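Local coordinates for protein probable endonuclease 4 (Thermotoga maritima, PDB 4HNO) that probably cleaves DNA phosphodiester bonds at apurinic or apyrimidinic sites during base excision repair, leaving a 3'-hydroxyl and a 5'-terminal sugar phosphate, at residues E67-S73 with I106-H112; V142-N148 with R175-D181; E234-S238 with E273-V278. All coordinates share one frame; numbering follows the deposited sequence.

Contact 1. Residues E67-S73 with I106-H112. With ZN (zinc ion), chain B.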
# COMPACT_ATOMS: atom_id res chain seq x y z
N GLU A 67 -12.46 1.77 -6.63
CA GLU A 67 -11.38 2.67 -6.21
C GLU A 67 -10.84 2.34 -4.84
O GLU A 67 -9.90 2.96 -4.39
CB GLU A 67 -11.84 4.11 -6.24
CG GLU A 67 -11.96 4.65 -7.63
CD GLU A 67 -10.65 4.63 -8.36
OE1 GLU A 67 -9.67 5.24 -7.86
OE2 GLU A 67 -10.58 3.97 -9.42
N ASN A 68 -11.45 1.36 -4.18
CA ASN A 68 -11.09 0.98 -2.83
C ASN A 68 -10.50 -0.43 -2.74
O ASN A 68 -10.40 -0.96 -1.63
CB ASN A 68 -12.32 1.03 -1.90
CG ASN A 68 -12.97 2.42 -1.81
OD1 ASN A 68 -12.55 3.43 -2.40
ND2 ASN A 68 -14.05 2.46 -1.04
N ALA A 69 -10.13 -1.00 -3.88
CA ALA A 69 -9.63 -2.36 -3.96
C ALA A 69 -8.22 -2.32 -4.54
O ALA A 69 -8.00 -1.73 -5.60
CB ALA A 69 -10.55 -3.22 -4.84
N PHE A 70 -7.28 -2.94 -3.85
CA PHE A 70 -5.88 -2.81 -4.18
C PHE A 70 -5.20 -4.17 -4.15
O PHE A 70 -5.52 -5.00 -3.30
CB PHE A 70 -5.17 -1.91 -3.13
CG PHE A 70 -5.81 -0.58 -2.95
CD1 PHE A 70 -6.85 -0.42 -2.04
CD2 PHE A 70 -5.40 0.53 -3.69
CE1 PHE A 70 -7.44 0.81 -1.85
CE2 PHE A 70 -5.99 1.75 -3.51
CZ PHE A 70 -7.01 1.88 -2.58
N CYS A 71 -4.19 -4.36 -5.00
CA CYS A 71 -3.27 -5.47 -4.84
C CYS A 71 -1.96 -4.96 -4.28
O CYS A 71 -1.53 -3.85 -4.58
CB CYS A 71 -2.99 -6.21 -6.15
SG CYS A 71 -4.22 -7.43 -6.64
N HIS A 72 -1.32 -5.77 -3.45
CA HIS A 72 0.06 -5.56 -3.01
C HIS A 72 0.94 -6.56 -3.74
O HIS A 72 0.65 -7.74 -3.78
CB HIS A 72 0.20 -5.77 -1.50
CG HIS A 72 1.44 -5.17 -0.89
ND1 HIS A 72 2.72 -5.52 -1.25
CD2 HIS A 72 1.57 -4.23 0.07
CE1 HIS A 72 3.59 -4.81 -0.53
NE2 HIS A 72 2.92 -4.02 0.29
N SER A 73 2.03 -6.07 -4.32
CA SER A 73 2.98 -6.85 -5.07
C SER A 73 3.72 -7.78 -4.13
O SER A 73 3.84 -7.52 -2.93
CB SER A 73 3.92 -5.87 -5.77
OG SER A 73 4.96 -6.46 -6.49
N ILE A 106 -8.80 -5.20 -10.89
CA ILE A 106 -8.15 -4.37 -9.88
C ILE A 106 -7.34 -3.28 -10.59
O ILE A 106 -6.60 -3.54 -11.54
CB ILE A 106 -7.28 -5.25 -8.96
CG1 ILE A 106 -8.12 -6.20 -8.12
CG2 ILE A 106 -6.36 -4.41 -8.10
CD1 ILE A 106 -8.83 -5.56 -6.98
N ARG A 107 -7.46 -2.08 -10.06
CA ARG A 107 -6.95 -0.89 -10.70
C ARG A 107 -5.55 -0.47 -10.24
O ARG A 107 -4.91 0.35 -10.88
CB ARG A 107 -7.95 0.24 -10.45
CG ARG A 107 -9.28 -0.02 -11.11
CD ARG A 107 -10.28 1.08 -10.83
NE ARG A 107 -11.55 0.75 -11.48
CZ ARG A 107 -12.66 1.44 -11.34
NH1 ARG A 107 -12.69 2.52 -10.57
NH2 ARG A 107 -13.77 1.05 -11.96
N TYR A 108 -5.12 -1.01 -9.11
CA TYR A 108 -3.93 -0.53 -8.40
C TYR A 108 -3.09 -1.71 -7.93
O TYR A 108 -3.60 -2.65 -7.34
CB TYR A 108 -4.34 0.25 -7.16
CG TYR A 108 -5.11 1.49 -7.45
CD1 TYR A 108 -6.43 1.63 -7.10
CD2 TYR A 108 -4.48 2.54 -8.08
CE1 TYR A 108 -7.13 2.79 -7.40
CE2 TYR A 108 -5.15 3.70 -8.39
CZ TYR A 108 -6.48 3.83 -8.05
OH TYR A 108 -7.11 5.00 -8.38
N LEU A 109 -1.78 -1.57 -8.14
CA LEU A 109 -0.80 -2.56 -7.69
C LEU A 109 0.27 -1.81 -6.90
O LEU A 109 1.01 -0.99 -7.46
CB LEU A 109 -0.17 -3.27 -8.90
CG LEU A 109 0.91 -4.30 -8.56
CD1 LEU A 109 0.40 -5.42 -7.67
CD2 LEU A 109 1.47 -4.88 -9.84
N ASN A 110 0.33 -2.08 -5.61
CA ASN A 110 1.20 -1.38 -4.67
C ASN A 110 2.51 -2.12 -4.50
O ASN A 110 2.50 -3.31 -4.16
CB ASN A 110 0.46 -1.30 -3.34
CG ASN A 110 1.28 -0.65 -2.25
OD1 ASN A 110 1.21 0.55 -2.04
ND2 ASN A 110 2.07 -1.44 -1.57
N ILE A 111 3.62 -1.41 -4.68
CA ILE A 111 4.95 -1.99 -4.55
C ILE A 111 5.79 -1.19 -3.56
O ILE A 111 5.66 0.00 -3.41
CB ILE A 111 5.69 -2.06 -5.93
CG1 ILE A 111 6.16 -0.67 -6.41
CG2 ILE A 111 4.85 -2.72 -7.00
CD1 ILE A 111 7.19 -0.74 -7.54
N HIS A 112 6.71 -1.89 -2.92
CA HIS A 112 7.84 -1.24 -2.27
C HIS A 112 8.89 -0.98 -3.36
O HIS A 112 9.18 -1.87 -4.15
CB HIS A 112 8.44 -2.14 -1.20
CG HIS A 112 7.49 -2.46 -0.10
ND1 HIS A 112 7.87 -3.04 1.08
CD2 HIS A 112 6.17 -2.21 0.03
CE1 HIS A 112 6.81 -3.20 1.86
NE2 HIS A 112 5.75 -2.75 1.23
ZN ZN B . 3.81 -2.74 1.63
O HOH W 1 -9.36 -1.85 -7.96
O HOH W 2 3.13 -2.80 3.42

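Contact 2. Residues V142-N148 with R175-D181. With MN (manganese (II) ion), chain E; ZN (zinc ion), chain B.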
# COMPACT_ATOMS: atom_id res chain seq x y z
N VAL A 142 -3.56 -0.50 -15.38
CA VAL A 142 -3.24 -0.60 -13.98
C VAL A 142 -2.26 0.50 -13.60
O VAL A 142 -1.31 0.78 -14.34
CB VAL A 142 -2.66 -2.00 -13.66
CG1 VAL A 142 -2.19 -2.11 -12.22
CG2 VAL A 142 -3.67 -3.09 -13.96
N VAL A 143 -2.50 1.10 -12.44
CA VAL A 143 -1.65 2.10 -11.85
C VAL A 143 -0.80 1.45 -10.77
O VAL A 143 -1.33 0.74 -9.92
CB VAL A 143 -2.53 3.23 -11.26
CG1 VAL A 143 -1.71 4.22 -10.42
CG2 VAL A 143 -3.28 3.96 -12.38
N ILE A 144 0.50 1.69 -10.82
CA ILE A 144 1.41 1.21 -9.80
C ILE A 144 1.50 2.26 -8.69
O ILE A 144 1.71 3.44 -8.96
CB ILE A 144 2.78 0.90 -10.39
CG1 ILE A 144 2.62 -0.33 -11.32
CG2 ILE A 144 3.80 0.63 -9.30
CD1 ILE A 144 3.82 -0.75 -12.10
N LEU A 145 1.32 1.81 -7.46
CA LEU A 145 1.47 2.67 -6.29
C LEU A 145 2.83 2.40 -5.67
O LEU A 145 3.18 1.25 -5.40
CB LEU A 145 0.38 2.40 -5.26
CG LEU A 145 -1.05 2.51 -5.79
CD1 LEU A 145 -2.06 2.21 -4.69
CD2 LEU A 145 -1.29 3.88 -6.40
N LEU A 146 3.59 3.47 -5.43
CA LEU A 146 4.83 3.38 -4.69
C LEU A 146 4.52 3.64 -3.23
O LEU A 146 3.96 4.68 -2.89
CB LEU A 146 5.84 4.41 -5.17
CG LEU A 146 6.15 4.41 -6.65
CD1 LEU A 146 7.12 5.53 -6.98
CD2 LEU A 146 6.70 3.07 -7.11
N GLU A 147 4.89 2.69 -2.38
CA GLU A 147 4.68 2.79 -0.94
C GLU A 147 5.96 3.23 -0.25
O GLU A 147 7.04 2.73 -0.55
CB GLU A 147 4.26 1.43 -0.42
CG GLU A 147 3.91 1.43 1.05
CD GLU A 147 3.71 0.07 1.65
OE1 GLU A 147 3.78 -0.03 2.90
OE2 GLU A 147 3.45 -0.89 0.89
N ASN A 148 5.84 4.15 0.70
CA ASN A 148 7.00 4.45 1.54
C ASN A 148 7.31 3.28 2.46
O ASN A 148 6.42 2.53 2.88
CB ASN A 148 6.81 5.73 2.34
CG ASN A 148 5.68 5.62 3.33
OD1 ASN A 148 4.55 5.36 2.94
ND2 ASN A 148 5.96 5.84 4.62
N ARG A 175 0.48 6.68 -14.51
CA ARG A 175 0.26 5.34 -13.98
C ARG A 175 1.18 5.01 -12.82
O ARG A 175 1.35 3.84 -12.48
CB ARG A 175 0.34 4.31 -15.09
CG ARG A 175 -0.84 4.40 -16.05
CD ARG A 175 -0.68 3.49 -17.24
NE ARG A 175 -0.63 2.10 -16.82
CZ ARG A 175 -0.02 1.13 -17.48
NH1 ARG A 175 -0.08 -0.10 -16.99
NH2 ARG A 175 0.64 1.38 -18.60
N VAL A 176 1.68 6.05 -12.15
CA VAL A 176 2.40 5.88 -10.89
C VAL A 176 1.74 6.82 -9.88
O VAL A 176 1.62 8.03 -10.11
CB VAL A 176 3.88 6.22 -11.03
CG1 VAL A 176 4.61 6.05 -9.70
CG2 VAL A 176 4.52 5.36 -12.10
N ALA A 177 1.36 6.27 -8.74
CA ALA A 177 0.80 7.07 -7.66
C ALA A 177 1.39 6.55 -6.34
O ALA A 177 2.41 5.86 -6.38
CB ALA A 177 -0.73 7.12 -7.72
N ILE A 178 0.81 6.93 -5.21
CA ILE A 178 1.47 6.79 -3.92
C ILE A 178 0.56 6.13 -2.90
O ILE A 178 -0.64 6.41 -2.82
CB ILE A 178 1.92 8.20 -3.43
CG1 ILE A 178 2.82 8.90 -4.45
CG2 ILE A 178 2.53 8.17 -2.04
CD1 ILE A 178 4.14 8.23 -4.66
N THR A 179 1.18 5.30 -2.06
CA THR A 179 0.59 4.78 -0.83
C THR A 179 1.42 5.27 0.35
O THR A 179 2.65 5.17 0.31
CB THR A 179 0.61 3.26 -0.83
OG1 THR A 179 -0.25 2.82 -1.88
CG2 THR A 179 0.17 2.66 0.50
N TYR A 180 0.74 5.77 1.37
CA TYR A 180 1.43 6.18 2.59
C TYR A 180 1.16 5.17 3.70
O TYR A 180 0.01 4.96 4.08
CB TYR A 180 0.96 7.58 3.05
CG TYR A 180 1.74 8.00 4.27
CD1 TYR A 180 3.07 8.39 4.15
CD2 TYR A 180 1.18 7.96 5.54
CE1 TYR A 180 3.82 8.71 5.25
CE2 TYR A 180 1.93 8.32 6.66
CZ TYR A 180 3.26 8.67 6.50
OH TYR A 180 4.04 9.01 7.58
N ASP A 181 2.23 4.54 4.20
CA ASP A 181 2.15 3.59 5.30
C ASP A 181 2.55 4.32 6.58
O ASP A 181 3.67 4.85 6.70
CB ASP A 181 3.05 2.39 5.02
CG ASP A 181 2.96 1.31 6.07
OD1 ASP A 181 2.74 0.12 5.71
OD2 ASP A 181 3.11 1.63 7.27
MN MN E . 2.39 -1.13 4.12
ZN ZN B . 3.81 -2.74 1.63
O HOH W 2 3.13 -2.80 3.42

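Contact 3. Residues E234-S238 with E273-V278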
# COMPACT_ATOMS: atom_id res chain seq x y z
N GLU A 234 1.91 -2.68 14.50
CA GLU A 234 1.17 -2.93 15.72
C GLU A 234 -0.31 -2.62 15.48
O GLU A 234 -0.67 -1.79 14.63
CB GLU A 234 1.76 -2.10 16.88
CG GLU A 234 1.10 -2.26 18.25
CD GLU A 234 1.11 -3.69 18.73
OE1 GLU A 234 1.94 -3.99 19.61
OE2 GLU A 234 0.30 -4.51 18.24
N ARG A 235 -1.14 -3.29 16.26
CA ARG A 235 -2.58 -3.07 16.27
C ARG A 235 -2.92 -1.62 16.59
O ARG A 235 -2.25 -0.98 17.39
CB ARG A 235 -3.21 -4.00 17.31
CG ARG A 235 -2.85 -5.46 17.01
CD ARG A 235 -3.73 -6.48 17.60
NE ARG A 235 -5.12 -6.25 17.25
CZ ARG A 235 -6.11 -6.89 17.84
NH1 ARG A 235 -5.85 -7.80 18.77
NH2 ARG A 235 -7.34 -6.62 17.50
N ILE A 236 -3.97 -1.12 15.96
CA ILE A 236 -4.35 0.28 16.12
C ILE A 236 -4.60 0.60 17.58
O ILE A 236 -5.43 -0.03 18.24
CB ILE A 236 -5.63 0.60 15.31
CG1 ILE A 236 -5.44 0.30 13.81
CG2 ILE A 236 -6.04 2.05 15.54
CD1 ILE A 236 -4.29 1.00 13.18
N GLY A 237 -3.88 1.60 18.08
CA GLY A 237 -4.04 2.03 19.45
C GLY A 237 -3.14 1.34 20.45
O GLY A 237 -3.08 1.75 21.60
N SER A 238 -2.43 0.30 20.02
CA SER A 238 -1.59 -0.46 20.91
C SER A 238 -0.12 -0.12 20.81
O SER A 238 0.69 -0.70 21.53
CB SER A 238 -1.78 -1.95 20.69
OG SER A 238 -3.07 -2.31 21.12
N GLU A 273 -11.63 -6.11 14.83
CA GLU A 273 -11.46 -5.38 16.08
C GLU A 273 -10.79 -4.04 15.83
O GLU A 273 -11.16 -3.04 16.45
CB GLU A 273 -10.66 -6.22 17.08
CG GLU A 273 -11.41 -7.39 17.66
CD GLU A 273 -10.54 -8.26 18.56
OE1 GLU A 273 -9.34 -7.94 18.74
OE2 GLU A 273 -11.05 -9.27 19.08
N ASP A 274 -9.79 -4.01 14.95
CA ASP A 274 -9.10 -2.77 14.66
C ASP A 274 -10.03 -1.77 13.97
O ASP A 274 -9.93 -0.57 14.24
CB ASP A 274 -7.82 -3.00 13.84
CG ASP A 274 -6.61 -3.43 14.72
OD1 ASP A 274 -6.86 -3.88 15.87
OD2 ASP A 274 -5.43 -3.33 14.25
N ILE A 275 -10.92 -2.23 13.10
CA ILE A 275 -11.86 -1.33 12.47
C ILE A 275 -12.79 -0.74 13.53
O ILE A 275 -13.04 0.46 13.55
CB ILE A 275 -12.66 -2.04 11.34
CG1 ILE A 275 -11.71 -2.33 10.18
CG2 ILE A 275 -13.81 -1.18 10.88
CD1 ILE A 275 -12.36 -3.06 9.01
N LYS A 276 -13.27 -1.57 14.45
CA LYS A 276 -14.08 -1.06 15.55
C LYS A 276 -13.29 -0.04 16.36
O LYS A 276 -13.85 0.97 16.77
CB LYS A 276 -14.53 -2.20 16.44
CG LYS A 276 -15.65 -3.03 15.85
CD LYS A 276 -16.09 -4.15 16.78
CE LYS A 276 -17.12 -5.05 16.12
NZ LYS A 276 -16.55 -5.82 14.97
N LYS A 277 -12.01 -0.30 16.60
CA LYS A 277 -11.16 0.64 17.35
C LYS A 277 -11.06 1.98 16.62
O LYS A 277 -11.10 3.03 17.25
CB LYS A 277 -9.78 0.03 17.57
CG LYS A 277 -8.81 0.90 18.35
CD LYS A 277 -9.29 1.13 19.77
CE LYS A 277 -8.13 1.47 20.69
NZ LYS A 277 -8.57 1.55 22.10
N VAL A 278 -10.89 1.96 15.30
CA VAL A 278 -10.84 3.20 14.55
C VAL A 278 -12.10 4.03 14.78
O VAL A 278 -12.02 5.23 15.06
CB VAL A 278 -10.62 2.93 13.05
CG1 VAL A 278 -10.85 4.18 12.23
CG2 VAL A 278 -9.21 2.37 12.84
O HOH W 3 -7.16 -9.79 19.73
O HOH W 4 -7.07 -2.39 17.97
O HOH W 5 -5.88 1.04 22.82

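Contact 1. Residues E67-S73 with I106-H112
H72 and H112 reach one zinc ion from neighbouring parallel strands by different rotations at their first side-chain bond: in H72 the ring lies opposite the backbone N (chi1 -162°), in H112 opposite the carbonyl carbon (chi1 -62°). The two side chains cross at about a right angle, with H72 NE2 2.1 Å and H112 NE2 2.0 Å from the zinc. A water 1.9 Å from the metal and E147 complete the site. H72 ND1 donates to S73 O at 2.8 Å, within the ring plane and onto a carbonyl lone pair, which fixes the rotation of the imidazole. Over one ring face N110 ND2 packs 3.3 Å from H72 CD2 without bonding; asparagine suits this place because its amide bonds T179 through OD1 and E147 through ND2. The backbones are joined by bonds from C71 N to Y108 O, N110 N to C71 O and S73 N to N110 O. C71 and L109 share the face turned to helix 84-104, where S73 OG bonds E97. F70 and Y108 point the same way, their rings nearly parallel but slid apart, and F70 CE2 meets Y108 CD1 at 3.6 Å. At the far end, E67 bends back so that its carboxylate serves two donors: OE1 takes the Y108 hydroxyl at 2.6 Å on its syn lone pair, and OE2 takes R107 NH1 at 2.8 Å on its anti one. Beside this end a water donates to A69 O and accepts from R107 N. The chemistry changes along the strands, from a charged clasp through an apolar middle to metal ligands. With its proton on ND1, engaged by S73 O, H72 has the NE2 lone pair for zinc, and this bond probably strengthens that nitrogen as a ligand.

Contact 2. Residues V142-N148 with R175-D181
E147 runs past T179 to a pair of metal ions. CB lies 4.1 Å from T179 CB and CG 4.0 Å from T179 CG2. CG is anti to the backbone N (chi1 -176°) and the chain runs on extended (chi2 -170°), which carries the carboxylate past the threonine. There OE1 binds manganese at 2.2 Å, while OE2 binds zinc at 2.0 Å and accepts a bond from N110. Glutamate suits the position, with the length to clear the sheet and two oxygens for two metals. D181 OD1 meets the same manganese at 2.1 Å, and D181 is also the N-cap of helix 182-187, its OD2 capping the backbone N of H184. N148 steadies this end: its OD1 accepts D181 N at 2.8 Å and its ND2 donates to D181 O at 3.2 Å, both on lone pairs. Further back along the strands, the small A177 leaves room for L145 CD2, 3.5 Å from A177 CB. R175 closes the other end, gripping V142 O through NE and NH1. Active-site groups at the C-terminal ends of parallel strands are typical of TIM barrels; here, in a xylose isomerase-like barrel of the AP endonuclease 2 family, they are metal ligands.

Contact 3. Residues E234-S238 with E273-V278
A type II beta turn, R235 to S238, docks on helix 268-284 through a salt-bridge network of R235, E273 and D274. The bent R235 chain presents its guanidinium edge to two carboxylates. NH2 points almost straight at E273 OE1 (2.7 Å, 178°), with the two flat groups nearly coplanar. NE and NH2 together grip D274 OD1, each at 3.2 Å and both from the same face of the carboxylate. The other oxygen, D274 OD2, takes I236 N at 3.2 Å from well above the carboxylate plane and also bonds T264. A short aspartate suits this place, since it can hold the arginine and the turn's backbone at once from the helix surface. Waters join the two sides: one accepts from R235 NH1 and donates to E273 OE1, another donates to I236 O and D274 OD1. Inside the turn, S238 N bonds R235 O at 2.9 Å, and G237 adopts the positive phi (91°) that glycine tolerates easily. I236 supplies the apolar half, its CG2 lying 4.2 Å from V278 CG2, near L219 and F246. Because D274 accepts from arginine, a backbone amide and a threonine, its negative charge is probably well compensated, which would favour the ionised form although the residue is buried. E273, more exposed, gives the arginine a second carboxylate partner through a straighter bond.

In the fold
Contacts 1 and 2 are consecutive parts of one barrel sheet, their centres 8 Å apart. Strands 108-115 and 143-147 join them, with probable hydrogen bonds from I111 N to L145 O and from L145 N to L109 O, each 2.8 Å. Both meet at the zinc, where the histidines of contact 1 and the glutamate of contact 2 share the ion, and one water bridges it to the manganese. Contact 3 stands apart, its centre 22 Å from contact 1 and 24 Å from contact 2. It ties the loop after H233, a ligand of the third metal site, to helix 268-284; the I236 side chain is about 11 Å from the manganese.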